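Local coordinates for protein ribose 5-phosphate isomerase B (Anaplasma phagocytophilum, PDB 4EM8) that probably interconverts ribose 5-phosphate and ribulose 5-phosphate, at residues Asp15-Glu20 / Phe112-Ile117; Leu23-Tyr28 / Asp120-Val125; Arg9-Ser14 / Glu35-Gly40; Asp56-Val61 / Asn82-Ile87. One frame throughout, in Å; residues are numbered along the deposited sequence.

Contact 1: Asp15-Glu20 / Phe112-Ile117; sequences DHAGVE and FGSRYI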
loop_
_atom_site.group_PDB
_atom_site.type_symbol
_atom_site.label_atom_id
_atom_site.label_comp_id
_atom_site.label_asym_id
_atom_site.label_seq_id
_atom_site.Cartn_x
_atom_site.Cartn_y
_atom_site.Cartn_z
ATOM N N ASP A 15 14.232 -3.988 -7.263
ATOM C CA ASP A 15 14.942 -5.229 -7.078
ATOM C C ASP A 15 15.126 -5.852 -8.462
ATOM O O ASP A 15 14.868 -5.214 -9.500
ATOM C CB ASP A 15 14.256 -6.148 -6.033
ATOM C CG ASP A 15 12.973 -6.764 -6.514
ATOM O OD1 ASP A 15 12.556 -6.518 -7.653
ATOM O OD2 ASP A 15 12.356 -7.511 -5.717
ATOM N N HIS A 16 15.614 -7.076 -8.489
ATOM C CA HIS A 16 15.957 -7.707 -9.756
ATOM C C HIS A 16 14.750 -7.866 -10.639
ATOM O O HIS A 16 14.875 -7.778 -11.850
ATOM C CB HIS A 16 16.566 -9.079 -9.494
ATOM C CG HIS A 16 15.753 -9.905 -8.561
ATOM N ND1 HIS A 16 15.713 -9.669 -7.236
ATOM C CD2 HIS A 16 14.902 -10.977 -8.797
ATOM C CE1 HIS A 16 14.898 -10.565 -6.646
ATOM N NE2 HIS A 16 14.395 -11.356 -7.601
ATOM N N ALA A 17 13.575 -8.099 -10.043
ATOM C CA ALA A 17 12.341 -8.329 -10.821
ATOM C C ALA A 17 11.940 -7.076 -11.594
ATOM O O ALA A 17 11.386 -7.148 -12.695
ATOM C CB ALA A 17 11.191 -8.754 -9.890
ATOM N N GLY A 18 12.253 -5.923 -11.014
ATOM C CA GLY A 18 11.820 -4.631 -11.531
ATOM C C GLY A 18 12.755 -3.899 -12.468
ATOM O O GLY A 18 12.412 -2.811 -12.921
ATOM N N VAL A 19 13.919 -4.472 -12.770
ATOM C CA VAL A 19 14.973 -3.755 -13.541
ATOM C C VAL A 19 14.488 -3.303 -14.914
ATOM O O VAL A 19 14.609 -2.120 -15.268
ATOM C CB VAL A 19 16.262 -4.599 -13.670
ATOM C CG1 VAL A 19 17.228 -3.969 -14.664
ATOM C CG2 VAL A 19 16.921 -4.812 -12.293
ATOM N N GLU A 20 13.916 -4.222 -15.686
ATOM C CA GLU A 20 13.453 -3.905 -17.035
ATOM C C GLU A 20 12.391 -2.782 -17.026
ATOM O O GLU A 20 12.503 -1.824 -17.773
ATOM C CB GLU A 20 12.931 -5.180 -17.722
ATOM C CG GLU A 20 12.255 -4.971 -19.067
ATOM C CD GLU A 20 12.000 -6.277 -19.828
ATOM O OE1 GLU A 20 12.415 -7.362 -19.344
ATOM O OE2 GLU A 20 11.388 -6.206 -20.932
ATOM N N PHE A 112 5.081 -0.114 -8.306
ATOM C CA PHE A 112 4.571 -1.036 -9.320
ATOM C C PHE A 112 4.990 -2.473 -9.020
ATOM O O PHE A 112 6.023 -2.694 -8.410
ATOM C CB PHE A 112 5.169 -0.729 -10.696
ATOM C CG PHE A 112 4.670 0.519 -11.302
ATOM C CD1 PHE A 112 3.391 0.573 -11.795
ATOM C CD2 PHE A 112 5.511 1.622 -11.463
ATOM C CE1 PHE A 112 2.913 1.724 -12.368
ATOM C CE2 PHE A 112 5.047 2.770 -12.054
ATOM C CZ PHE A 112 3.747 2.811 -12.524
ATOM N N GLY A 113 4.196 -3.408 -9.532
ATOM C CA GLY A 113 4.446 -4.852 -9.504
ATOM C C GLY A 113 4.772 -5.242 -10.918
ATOM O O GLY A 113 3.861 -5.466 -11.746
ATOM N N SER A 114 6.074 -5.367 -11.198
ATOM C CA SER A 114 6.565 -5.535 -12.564
ATOM C C SER A 114 6.073 -6.831 -13.193
ATOM O O SER A 114 5.924 -6.896 -14.402
ATOM C CB SER A 114 8.098 -5.504 -12.600
ATOM O OG SER A 114 8.645 -6.590 -11.820
ATOM N N ARG A 115 5.814 -7.856 -12.381
ATOM C CA ARG A 115 5.328 -9.127 -12.906
ATOM C C ARG A 115 3.837 -9.168 -13.216
ATOM O O ARG A 115 3.372 -10.142 -13.747
ATOM C CB ARG A 115 5.713 -10.273 -11.949
ATOM C CG ARG A 115 7.199 -10.522 -11.981
ATOM C CD ARG A 115 7.641 -11.579 -11.004
ATOM N NE ARG A 115 9.086 -11.820 -11.118
ATOM C CZ ARG A 115 9.865 -12.286 -10.137
ATOM N NH1 ARG A 115 9.354 -12.580 -8.956
ATOM N NH2 ARG A 115 11.164 -12.474 -10.349
ATOM N N TYR A 116 3.117 -8.108 -12.907
ATOM C CA TYR A 116 1.666 -8.053 -12.998
ATOM C C TYR A 116 1.141 -6.840 -13.792
ATOM O O TYR A 116 -0.075 -6.713 -13.964
ATOM C CB TYR A 116 1.051 -8.077 -11.576
ATOM C CG TYR A 116 1.358 -9.378 -10.877
ATOM C CD1 TYR A 116 0.553 -10.491 -11.068
ATOM C CD2 TYR A 116 2.509 -9.528 -10.112
ATOM C CE1 TYR A 116 0.861 -11.711 -10.487
ATOM C CE2 TYR A 116 2.815 -10.746 -9.510
ATOM C CZ TYR A 116 1.985 -11.826 -9.694
ATOM O OH TYR A 116 2.292 -13.040 -9.131
ATOM N N ILE A 117 2.021 -5.960 -14.283
ATOM C CA ILE A 117 1.577 -4.799 -15.076
ATOM C C ILE A 117 2.386 -4.717 -16.369
ATOM O O ILE A 117 3.604 -4.943 -16.373
ATOM C CB ILE A 117 1.689 -3.520 -14.247
ATOM C CG1 ILE A 117 0.998 -2.355 -14.952
ATOM C CG2 ILE A 117 3.144 -3.189 -13.960
ATOM C CD1 ILE A 117 0.817 -1.173 -14.039
HETATM O O HOH W 1 11.282 -12.021 -6.950
#

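Contact 2: Leu23-Tyr28 / Asp120-Val125; sequences LFLSAY and DTAQSV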
loop_
_atom_site.group_PDB
_atom_site.type_symbol
_atom_site.label_atom_id
_atom_site.label_comp_id
_atom_site.label_asym_id
_atom_site.label_seq_id
_atom_site.Cartn_x
_atom_site.Cartn_y
_atom_site.Cartn_z
ATOM N N LEU A 23 13.971 0.658 -16.096
ATOM C CA LEU A 23 14.773 1.302 -17.144
ATOM C C LEU A 23 13.839 1.874 -18.233
ATOM O O LEU A 23 14.081 2.975 -18.747
ATOM C CB LEU A 23 15.803 0.327 -17.729
ATOM C CG LEU A 23 16.929 -0.185 -16.805
ATOM C CD1 LEU A 23 17.795 -1.208 -17.549
ATOM C CD2 LEU A 23 17.800 0.930 -16.220
ATOM N N PHE A 24 12.749 1.151 -18.521
ATOM C CA PHE A 24 11.691 1.625 -19.425
ATOM C C PHE A 24 11.052 2.941 -18.941
ATOM O O PHE A 24 10.900 3.899 -19.733
ATOM C CB PHE A 24 10.620 0.537 -19.607
ATOM C CG PHE A 24 9.494 0.924 -20.552
ATOM C CD1 PHE A 24 9.663 0.850 -21.933
ATOM C CD2 PHE A 24 8.271 1.383 -20.048
ATOM C CE1 PHE A 24 8.635 1.202 -22.799
ATOM C CE2 PHE A 24 7.236 1.742 -20.907
ATOM C CZ PHE A 24 7.421 1.651 -22.281
ATOM N N LEU A 25 10.669 2.993 -17.659
ATOM C CA LEU A 25 10.043 4.186 -17.110
ATOM C C LEU A 25 11.046 5.327 -16.915
ATOM O O LEU A 25 10.665 6.477 -17.028
ATOM C CB LEU A 25 9.263 3.900 -15.828
ATOM C CG LEU A 25 8.147 2.874 -15.964
ATOM C CD1 LEU A 25 7.656 2.416 -14.579
ATOM C CD2 LEU A 25 7.010 3.395 -16.833
ATOM N N SER A 26 12.321 5.016 -16.676
ATOM C CA SER A 26 13.327 6.064 -16.577
ATOM C C SER A 26 13.511 6.772 -17.922
ATOM O O SER A 26 13.591 8.005 -17.960
ATOM C CB SER A 26 14.679 5.535 -16.025
ATOM O OG SER A 26 14.512 4.945 -14.733
ATOM N N ALA A 27 13.568 6.001 -19.013
ATOM C CA ALA A 27 13.688 6.563 -20.364
ATOM C C ALA A 27 12.452 7.391 -20.726
ATOM O O ALA A 27 12.571 8.453 -21.335
ATOM C CB ALA A 27 13.907 5.465 -21.392
ATOM N N TYR A 28 11.268 6.911 -20.332
ATOM C CA TYR A 28 10.036 7.670 -20.532
ATOM C C TYR A 28 10.124 9.036 -19.851
ATOM O O TYR A 28 9.919 10.085 -20.483
ATOM C CB TYR A 28 8.841 6.882 -19.998
ATOM C CG TYR A 28 7.530 7.622 -20.061
ATOM C CD1 TYR A 28 6.945 7.932 -21.286
ATOM C CD2 TYR A 28 6.849 7.986 -18.896
ATOM C CE1 TYR A 28 5.753 8.614 -21.349
ATOM C CE2 TYR A 28 5.627 8.636 -18.952
ATOM C CZ TYR A 28 5.091 8.955 -20.174
ATOM O OH TYR A 28 3.912 9.633 -20.252
ATOM N N ASP A 120 3.318 -0.562 -21.044
ATOM C CA ASP A 120 2.557 0.548 -21.581
ATOM C C ASP A 120 1.498 1.019 -20.578
ATOM O O ASP A 120 1.296 2.208 -20.425
ATOM C CB ASP A 120 1.927 0.180 -22.946
ATOM C CG ASP A 120 2.973 0.107 -24.076
ATOM O OD1 ASP A 120 4.155 0.442 -23.843
ATOM O OD2 ASP A 120 2.614 -0.286 -25.201
ATOM N N THR A 121 0.854 0.098 -19.865
ATOM C CA THR A 121 -0.086 0.504 -18.839
ATOM C C THR A 121 0.672 1.214 -17.706
ATOM O O THR A 121 0.226 2.264 -17.217
ATOM C CB THR A 121 -0.906 -0.665 -18.267
ATOM O OG1 THR A 121 -1.437 -1.442 -19.339
ATOM C CG2 THR A 121 -2.057 -0.134 -17.390
ATOM N N ALA A 122 1.834 0.682 -17.332
ATOM C CA ALA A 122 2.636 1.318 -16.275
ATOM C C ALA A 122 2.990 2.764 -16.629
ATOM O O ALA A 122 2.979 3.645 -15.774
ATOM C CB ALA A 122 3.889 0.523 -15.995
ATOM N N GLN A 123 3.287 3.004 -17.901
ATOM C CA GLN A 123 3.623 4.343 -18.364
ATOM C C GLN A 123 2.415 5.310 -18.222
ATOM O O GLN A 123 2.591 6.459 -17.813
ATOM C CB GLN A 123 4.115 4.246 -19.821
ATOM C CG GLN A 123 4.297 5.548 -20.564
ATOM C CD GLN A 123 4.390 5.311 -22.072
ATOM O OE1 GLN A 123 5.250 4.562 -22.536
ATOM N NE2 GLN A 123 3.489 5.926 -22.830
ATOM N N SER A 124 1.199 4.845 -18.567
ATOM C CA SER A 124 -0.025 5.650 -18.340
ATOM C C SER A 124 -0.224 5.956 -16.862
ATOM O O SER A 124 -0.552 7.100 -16.509
ATOM C CB SER A 124 -1.277 4.988 -18.906
ATOM O OG SER A 124 -1.048 4.623 -20.249
ATOM N N VAL A 125 0.032 4.958 -16.001
ATOM C CA VAL A 125 -0.155 5.133 -14.557
ATOM C C VAL A 125 0.784 6.182 -13.979
ATOM O O VAL A 125 0.353 7.082 -13.240
ATOM C CB VAL A 125 -0.021 3.822 -13.770
ATOM C CG1 VAL A 125 -0.139 4.083 -12.262
ATOM C CG2 VAL A 125 -1.100 2.868 -14.207
#

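Contact 3: Arg9-Ser14 / Glu35-Gly40; sequences RVFLSS and EVFDCG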
loop_
_atom_site.group_PDB
_atom_site.type_symbol
_atom_site.label_atom_id
_atom_site.label_comp_id
_atom_site.label_asym_id
_atom_site.label_seq_id
_atom_site.Cartn_x
_atom_site.Cartn_y
_atom_site.Cartn_z
ATOM N N ARG A 9 11.527 16.016 -11.012
ATOM C CA ARG A 9 12.611 15.214 -10.496
ATOM C C ARG A 9 12.013 13.903 -9.975
ATOM O O ARG A 9 11.046 13.931 -9.215
ATOM C CB ARG A 9 13.326 15.939 -9.345
ATOM C CG ARG A 9 14.076 17.200 -9.754
ATOM C CD ARG A 9 14.318 18.156 -8.585
ATOM N NE ARG A 9 14.984 17.492 -7.465
ATOM C CZ ARG A 9 16.274 17.157 -7.437
ATOM N NH1 ARG A 9 17.076 17.428 -8.469
ATOM N NH2 ARG A 9 16.777 16.558 -6.358
ATOM N N VAL A 10 12.601 12.781 -10.376
ATOM C CA VAL A 10 12.155 11.483 -9.914
ATOM C C VAL A 10 13.349 10.587 -9.600
ATOM O O VAL A 10 14.329 10.536 -10.353
ATOM C CB VAL A 10 11.240 10.816 -10.977
ATOM C CG1 VAL A 10 10.710 9.464 -10.495
ATOM C CG2 VAL A 10 10.071 11.736 -11.292
ATOM N N PHE A 11 13.249 9.892 -8.476
ATOM C CA PHE A 11 14.201 8.868 -8.098
ATOM C C PHE A 11 13.540 7.485 -8.224
ATOM O O PHE A 11 12.427 7.221 -7.690
ATOM C CB PHE A 11 14.719 9.122 -6.664
ATOM C CG PHE A 11 15.487 10.414 -6.509
ATOM C CD1 PHE A 11 14.823 11.640 -6.448
ATOM C CD2 PHE A 11 16.894 10.408 -6.391
ATOM C CE1 PHE A 11 15.543 12.832 -6.323
ATOM C CE2 PHE A 11 17.620 11.596 -6.248
ATOM C CZ PHE A 11 16.942 12.811 -6.206
ATOM N N LEU A 12 14.232 6.575 -8.900
ATOM C CA LEU A 12 13.662 5.263 -9.185
ATOM C C LEU A 12 14.542 4.156 -8.666
ATOM O O LEU A 12 15.767 4.233 -8.779
ATOM C CB LEU A 12 13.494 5.083 -10.682
ATOM C CG LEU A 12 12.535 6.052 -11.406
ATOM C CD1 LEU A 12 13.312 7.162 -12.131
ATOM C CD2 LEU A 12 11.645 5.302 -12.400
ATOM N N SER A 13 13.927 3.120 -8.106
ATOM C CA SER A 13 14.667 1.925 -7.766
ATOM C C SER A 13 13.848 0.666 -7.903
ATOM O O SER A 13 12.614 0.696 -7.922
ATOM C CB SER A 13 15.288 2.012 -6.354
ATOM O OG SER A 13 14.355 1.699 -5.363
ATOM N N SER A 14 14.572 -0.448 -7.986
ATOM C CA SER A 14 13.979 -1.746 -8.010
ATOM C C SER A 14 14.874 -2.841 -7.454
ATOM O O SER A 14 16.091 -2.663 -7.183
ATOM C CB SER A 14 13.606 -2.120 -9.461
ATOM O OG SER A 14 14.770 -2.502 -10.184
ATOM N N GLU A 35 14.328 15.384 -14.615
ATOM C CA GLU A 35 15.578 14.893 -14.073
ATOM C C GLU A 35 15.298 13.530 -13.480
ATOM O O GLU A 35 14.415 13.395 -12.641
ATOM C CB GLU A 35 16.080 15.757 -12.943
ATOM C CG GLU A 35 16.711 17.060 -13.341
ATOM C CD GLU A 35 17.609 17.554 -12.228
ATOM O OE1 GLU A 35 17.083 18.176 -11.269
ATOM O OE2 GLU A 35 18.831 17.292 -12.311
ATOM N N VAL A 36 16.069 12.536 -13.889
ATOM C CA VAL A 36 15.812 11.159 -13.501
ATOM C C VAL A 36 17.025 10.537 -12.825
ATOM O O VAL A 36 18.134 10.570 -13.361
ATOM C CB VAL A 36 15.404 10.322 -14.739
ATOM C CG1 VAL A 36 15.370 8.840 -14.400
ATOM C CG2 VAL A 36 14.052 10.792 -15.261
ATOM N N PHE A 37 16.814 9.953 -11.654
ATOM C CA PHE A 37 17.927 9.459 -10.843
ATOM C C PHE A 37 17.741 7.958 -10.569
ATOM O O PHE A 37 16.801 7.557 -9.867
ATOM C CB PHE A 37 18.020 10.267 -9.552
ATOM C CG PHE A 37 18.340 11.723 -9.776
ATOM C CD1 PHE A 37 19.663 12.165 -9.810
ATOM C CD2 PHE A 37 17.319 12.660 -9.959
ATOM C CE1 PHE A 37 19.961 13.507 -10.021
ATOM C CE2 PHE A 37 17.609 14.003 -10.175
ATOM C CZ PHE A 37 18.932 14.426 -10.209
ATOM N N ASP A 38 18.616 7.148 -11.159
ATOM C CA ASP A 38 18.593 5.672 -11.027
ATOM C C ASP A 38 19.281 5.296 -9.731
ATOM O O ASP A 38 20.463 5.586 -9.574
ATOM C CB ASP A 38 19.339 5.034 -12.215
ATOM C CG ASP A 38 19.304 3.498 -12.208
ATOM O OD1 ASP A 38 19.210 2.880 -11.139
ATOM O OD2 ASP A 38 19.426 2.897 -13.290
ATOM N N CYS A 39 18.553 4.671 -8.803
ATOM C CA CYS A 39 19.117 4.259 -7.505
ATOM C C CYS A 39 19.275 2.737 -7.344
ATOM O O CYS A 39 19.238 2.203 -6.231
ATOM C CB CYS A 39 18.253 4.809 -6.381
ATOM S SG CYS A 39 18.113 6.608 -6.440
ATOM N N GLY A 40 19.437 2.041 -8.460
ATOM C CA GLY A 40 19.690 0.598 -8.444
ATOM C C GLY A 40 18.381 -0.192 -8.328
ATOM O O GLY A 40 17.326 0.403 -8.230
#

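Contact 4: Asp56-Val61 / Asn82-Ile87; sequences DVVREV and NRHKNI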
loop_
_atom_site.group_PDB
_atom_site.type_symbol
_atom_site.label_atom_id
_atom_site.label_comp_id
_atom_site.label_asym_id
_atom_site.label_seq_id
_atom_site.Cartn_x
_atom_site.Cartn_y
_atom_site.Cartn_z
ATOM N N ASP A 56 17.620 4.917 -0.477
ATOM C CA ASP A 56 18.167 5.946 -1.339
ATOM C C ASP A 56 17.121 6.775 -2.066
ATOM O O ASP A 56 17.387 7.928 -2.419
ATOM C CB ASP A 56 19.086 5.316 -2.372
ATOM C CG ASP A 56 20.456 5.025 -1.830
ATOM O OD1 ASP A 56 20.778 5.403 -0.677
ATOM O OD2 ASP A 56 21.224 4.411 -2.586
ATOM N N VAL A 57 15.953 6.185 -2.311
ATOM C CA VAL A 57 14.862 6.888 -2.952
ATOM C C VAL A 57 14.143 7.766 -1.931
ATOM O O VAL A 57 14.025 8.988 -2.114
ATOM C CB VAL A 57 13.922 5.865 -3.631
ATOM C CG1 VAL A 57 12.628 6.490 -4.146
ATOM C CG2 VAL A 57 14.650 5.208 -4.797
ATOM N N VAL A 58 13.686 7.165 -0.837
ATOM C CA VAL A 58 12.885 7.909 0.139
ATOM C C VAL A 58 13.668 9.065 0.799
ATOM O O VAL A 58 13.076 10.090 1.147
ATOM C CB VAL A 58 12.294 6.999 1.231
ATOM C CG1 VAL A 58 11.473 5.901 0.566
ATOM C CG2 VAL A 58 13.362 6.449 2.179
ATOM N N ARG A 59 14.982 8.910 0.919
ATOM C CA ARG A 59 15.864 10.004 1.415
ATOM C C ARG A 59 15.722 11.242 0.541
ATOM O O ARG A 59 15.873 12.338 1.030
ATOM C CB ARG A 59 17.348 9.599 1.399
ATOM C CG ARG A 59 18.006 9.516 2.780
ATOM C CD ARG A 59 19.526 9.354 2.736
ATOM N NE ARG A 59 19.980 8.055 2.205
ATOM C CZ ARG A 59 19.903 6.875 2.842
ATOM N NH1 ARG A 59 20.366 5.783 2.247
ATOM N NH2 ARG A 59 19.360 6.758 4.057
ATOM N N GLU A 60 15.448 11.061 -0.757
ATOM C CA GLU A 60 15.439 12.189 -1.687
ATOM C C GLU A 60 14.050 12.748 -2.003
ATOM O O GLU A 60 13.935 13.796 -2.627
ATOM C CB GLU A 60 16.144 11.819 -3.002
ATOM C CG GLU A 60 17.572 11.307 -2.836
ATOM C CD GLU A 60 18.531 12.347 -2.311
ATOM O OE1 GLU A 60 19.602 11.943 -1.825
ATOM O OE2 GLU A 60 18.229 13.564 -2.362
ATOM N N VAL A 61 13.005 12.049 -1.582
ATOM C CA VAL A 61 11.624 12.462 -1.875
ATOM C C VAL A 61 11.233 13.743 -1.126
ATOM O O VAL A 61 11.593 13.921 0.034
ATOM C CB VAL A 61 10.636 11.310 -1.573
ATOM C CG1 VAL A 61 9.184 11.771 -1.705
ATOM C CG2 VAL A 61 10.921 10.152 -2.509
ATOM N N ASN A 82 6.483 3.171 3.171
ATOM C CA ASN A 82 5.605 3.847 4.126
ATOM C C ASN A 82 6.038 3.745 5.577
ATOM O O ASN A 82 5.369 4.261 6.471
ATOM C CB ASN A 82 4.164 3.412 3.925
ATOM C CG ASN A 82 3.574 4.068 2.717
ATOM O OD1 ASN A 82 3.838 5.253 2.498
ATOM N ND2 ASN A 82 2.809 3.320 1.900
ATOM N N ARG A 83 7.164 3.087 5.787
ATOM C CA ARG A 83 7.899 3.138 7.065
ATOM C C ARG A 83 8.360 4.547 7.434
ATOM O O ARG A 83 8.564 4.819 8.611
ATOM C CB ARG A 83 9.115 2.177 7.043
ATOM C CG ARG A 83 8.764 0.702 6.936
ATOM C CD ARG A 83 8.448 0.105 8.277
ATOM N NE ARG A 83 8.251 -1.350 8.231
ATOM C CZ ARG A 83 7.079 -1.980 8.028
ATOM N NH1 ARG A 83 5.953 -1.304 7.819
ATOM N NH2 ARG A 83 7.025 -3.319 8.075
ATOM N N HIS A 84 8.501 5.437 6.444
ATOM C CA HIS A 84 9.019 6.790 6.655
ATOM C C HIS A 84 7.917 7.834 6.632
ATOM O O HIS A 84 7.051 7.864 5.730
ATOM C CB HIS A 84 10.081 7.082 5.591
ATOM C CG HIS A 84 11.093 5.979 5.450
ATOM N ND1 HIS A 84 12.296 6.028 6.050
ATOM C CD2 HIS A 84 11.017 4.736 4.808
ATOM C CE1 HIS A 84 12.970 4.883 5.793
ATOM N NE2 HIS A 84 12.186 4.100 5.014
ATOM N N LYS A 85 7.943 8.704 7.637
ATOM C CA LYS A 85 6.887 9.716 7.831
ATOM C C LYS A 85 6.757 10.788 6.733
ATOM O O LYS A 85 5.717 11.444 6.637
ATOM C CB LYS A 85 7.034 10.388 9.211
ATOM C CG LYS A 85 6.946 9.396 10.372
ATOM C CD LYS A 85 6.878 10.037 11.754
ATOM C CE LYS A 85 6.512 8.978 12.808
ATOM N NZ LYS A 85 6.052 9.528 14.106
ATOM N N ASN A 86 7.783 10.976 5.915
ATOM C CA ASN A 86 7.724 11.976 4.836
ATOM C C ASN A 86 7.155 11.339 3.557
ATOM O O ASN A 86 6.946 12.036 2.599
ATOM C CB ASN A 86 9.104 12.570 4.513
ATOM C CG ASN A 86 10.136 11.513 4.128
ATOM O OD1 ASN A 86 10.171 10.436 4.707
ATOM N ND2 ASN A 86 10.993 11.826 3.147
ATOM N N ILE A 87 6.957 10.019 3.570
ATOM C CA ILE A 87 6.602 9.252 2.402
ATOM C C ILE A 87 5.157 8.824 2.445
ATOM O O ILE A 87 4.637 8.323 3.481
ATOM C CB ILE A 87 7.460 7.979 2.274
ATOM C CG1 ILE A 87 8.965 8.300 2.171
ATOM C CG2 ILE A 87 7.013 7.163 1.068
ATOM C CD1 ILE A 87 9.402 9.205 1.018
#

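Contact 1: Asp15-Glu20 / Phe112-Ile117
Arg-115 leaves its backbone with CG anti to the carbonyl carbon (chi1 -70°) and runs extended from CG to NE. Its guanidinium is carried back to Ala-17. The CB of Ala-17 lies over one face of that group, toward its rim, 3.7 Å from NH2 of Arg-115. The two loops follow the C-terminal ends of strands 9-14 and 109-113 in a parallel Rossmann-like sheet, where such a fold commonly places its active site. Asp-15, His-16 and Arg-115 are predicted to bind D-ribulose 5-phosphate, and the side chain of Cys-71, the predicted proton acceptor, is about 6 Å from that of Ala-17. Ser-114 has OG in the crowded position between N and the carbonyl carbon (chi1 62°). This places Ser-114 OG 2.9 Å from the O of Ala-17. It also has a weak hydrogen bond to the O of Cys-71. Asp-15 OD1 turns back on its own loop and takes weak hydrogen bonds from the N of Ala-17 and of Gly-18. His-16 packs on Arg-142 of the second subunit, another predicted ligand residue. A water joins the two segments: it accepts from Arg-115 NH1 at 2.8 Å and is hydrogen-bonded to His-16 NE2 at 3.2 Å.

Contact 2: Leu23-Tyr28 / Asp120-Val125
Helix segments 23-28 and 120-125 run in roughly the same direction, their axes 10.4 Å apart at closest and crossing at -47°, with the CA atoms of Leu-25 and Gln-123 nearest each other. Gln-123 is the centre of the contact. Its CG is anti to the backbone N, which sends the chain out from its helix between Phe-24 and Tyr-28. Tyr-28 also has CG anti to N, so its ring reaches across to the glutamine. Gln-123 CG sits over the middle of that ring, 3.4 Å from the centroid of Tyr-28, in a CH-pi contact only 10° off the ring normal. The amide of Gln-123 is stacked on the same ring, with the planes 11° apart. At its other end the amide meets Phe-24, whose CZ is 3.6 Å from OE1 of Gln-123. The same CZ of Phe-24 is 3.8 Å from OD1 of Asp-120. Closer to the sheet, Leu-25 CD2 packs on the backbone of the other helix, 3.8 Å from CA of Gln-123, and it also meets CB of Ala-122. Leu-25 and Ala-122 both rest on Phe-112 of strand 109-113. These are two neighbouring helices on one face of the parallel alpha/beta sheet. No hydrogen bond passes between the segments. The contact therefore rests mainly on van der Waals packing and the CH-pi contact; the CG hydrogens of Gln-123, next to the amide carbonyl, are probably slightly polarised toward the ring.

Contact 3: Arg9-Ser14 / Glu35-Gly40
This contact pairs the two parallel strands of the first beta-alpha-beta unit, strand 9-14, helix 19-31 and strand 35-38. Val-10 N donates to Glu-35 O, Phe-37 N to Val-10 O, and Leu-12 N to Phe-37 O at 2.9 Å, the last nearly straight at 169°. The pairing goes on past the second strand: Cys-39 N donates to Leu-12 O, and Ser-14 N to Gly-40 O on a lone pair in the carbonyl plane. On one face the rings of Phe-11 and Phe-37 point the same way and form an offset stack, with centroids 4.6 Å apart and planes at 14°. Cys-39 SG comes to the edge of the Phe-11 ring, 4.0 Å from CD2 of Phe-11. On the same face Arg-9 bends at chi3 (54°), and its NH1 makes a salt bridge to Glu-35 OE1 at 2.9 Å; NE of Arg-9 is held by Ser-65. OE1 lies in the guanidinium plane but is met from above the carboxylate. Strand 35-38 is an outermost strand of the chain's parallel sheet, and strand 9-14 has strand 66-71 as its other neighbour. On the other face Leu-12 CD1 presses on Val-36 CG1 at a tight 3.5 Å, beneath helix 19-31. Asp-38 OD1 accepts from Gly-40 N at 2.8 Å, an Asx turn that bends the chain as it leaves the strand. OD2 of Asp-38 forms a salt bridge with Arg-22, whose side chain also binds Ser-14 OG.

Contact 4: Asp56-Val61 / Asn82-Ile87
A type I beta turn, His-84 to Ile-87, packs against segment 56-61, which begins in helix 55-58. The turn belongs to the loop between helix 75-81 and strand 89-91 of the alpha/beta fold, and is closed by Ile-87 N donating to His-84 O. Ile-87 is the main apolar link. Its CD1 touches two valines, 3.6 Å from CB of Val-58 and 3.6 Å from CB of Val-61. Strand 109-113 adds Val-109, which touches both Val-61 and Ile-87. Val-58 has CG1 anti to the carbonyl carbon (chi1 -56°), turned to Ile-87, and CG2 in the crowded position, turned to His-84. That methyl is centred over one face of the His-84 ring in a CH-pi contact, 3.8 Å from the ring centroid and 4° off the normal. The loop also meets the second subunit: Arg-83 donates to the backbone O of Asn-82, Ile-87 and Leu-146 of that subunit. Within segment 56-61, Arg-59 NH1 forms a salt bridge with Asp-56 OD1, on the lone pair away from OD2. Asn-86 has CG in the crowded position (chi1 57°), and its ND2 gives a weak hydrogen bond to Val-58 O, 3.4 Å long.

How the contacts relate
From the N terminus, contact 3 closes first, joining strand 9-14 to strand 35-38 around helix 19-31. Contact 1 starts just after strand 9-14, and contact 2 starts within the helix. Both close late, contact 1 at the end of strand 109-113 and the loop after it, contact 2 on helix 119-131, so contacts 1, 2 and 3 all cross one another. Contact 4 opens after contact 3 has closed and is nested inside the long loops of contacts 1 and 2. Ile-117 of contact 1 packs on Ala-122 of contact 2. Ser-26 joins contact 2 to Leu-12 and Val-36 of contact 3. Phe-11 and Ser-13 of contact 3 meet Glu-60 and Val-57 of contact 4. Contacts 1 and 4 both touch the second subunit.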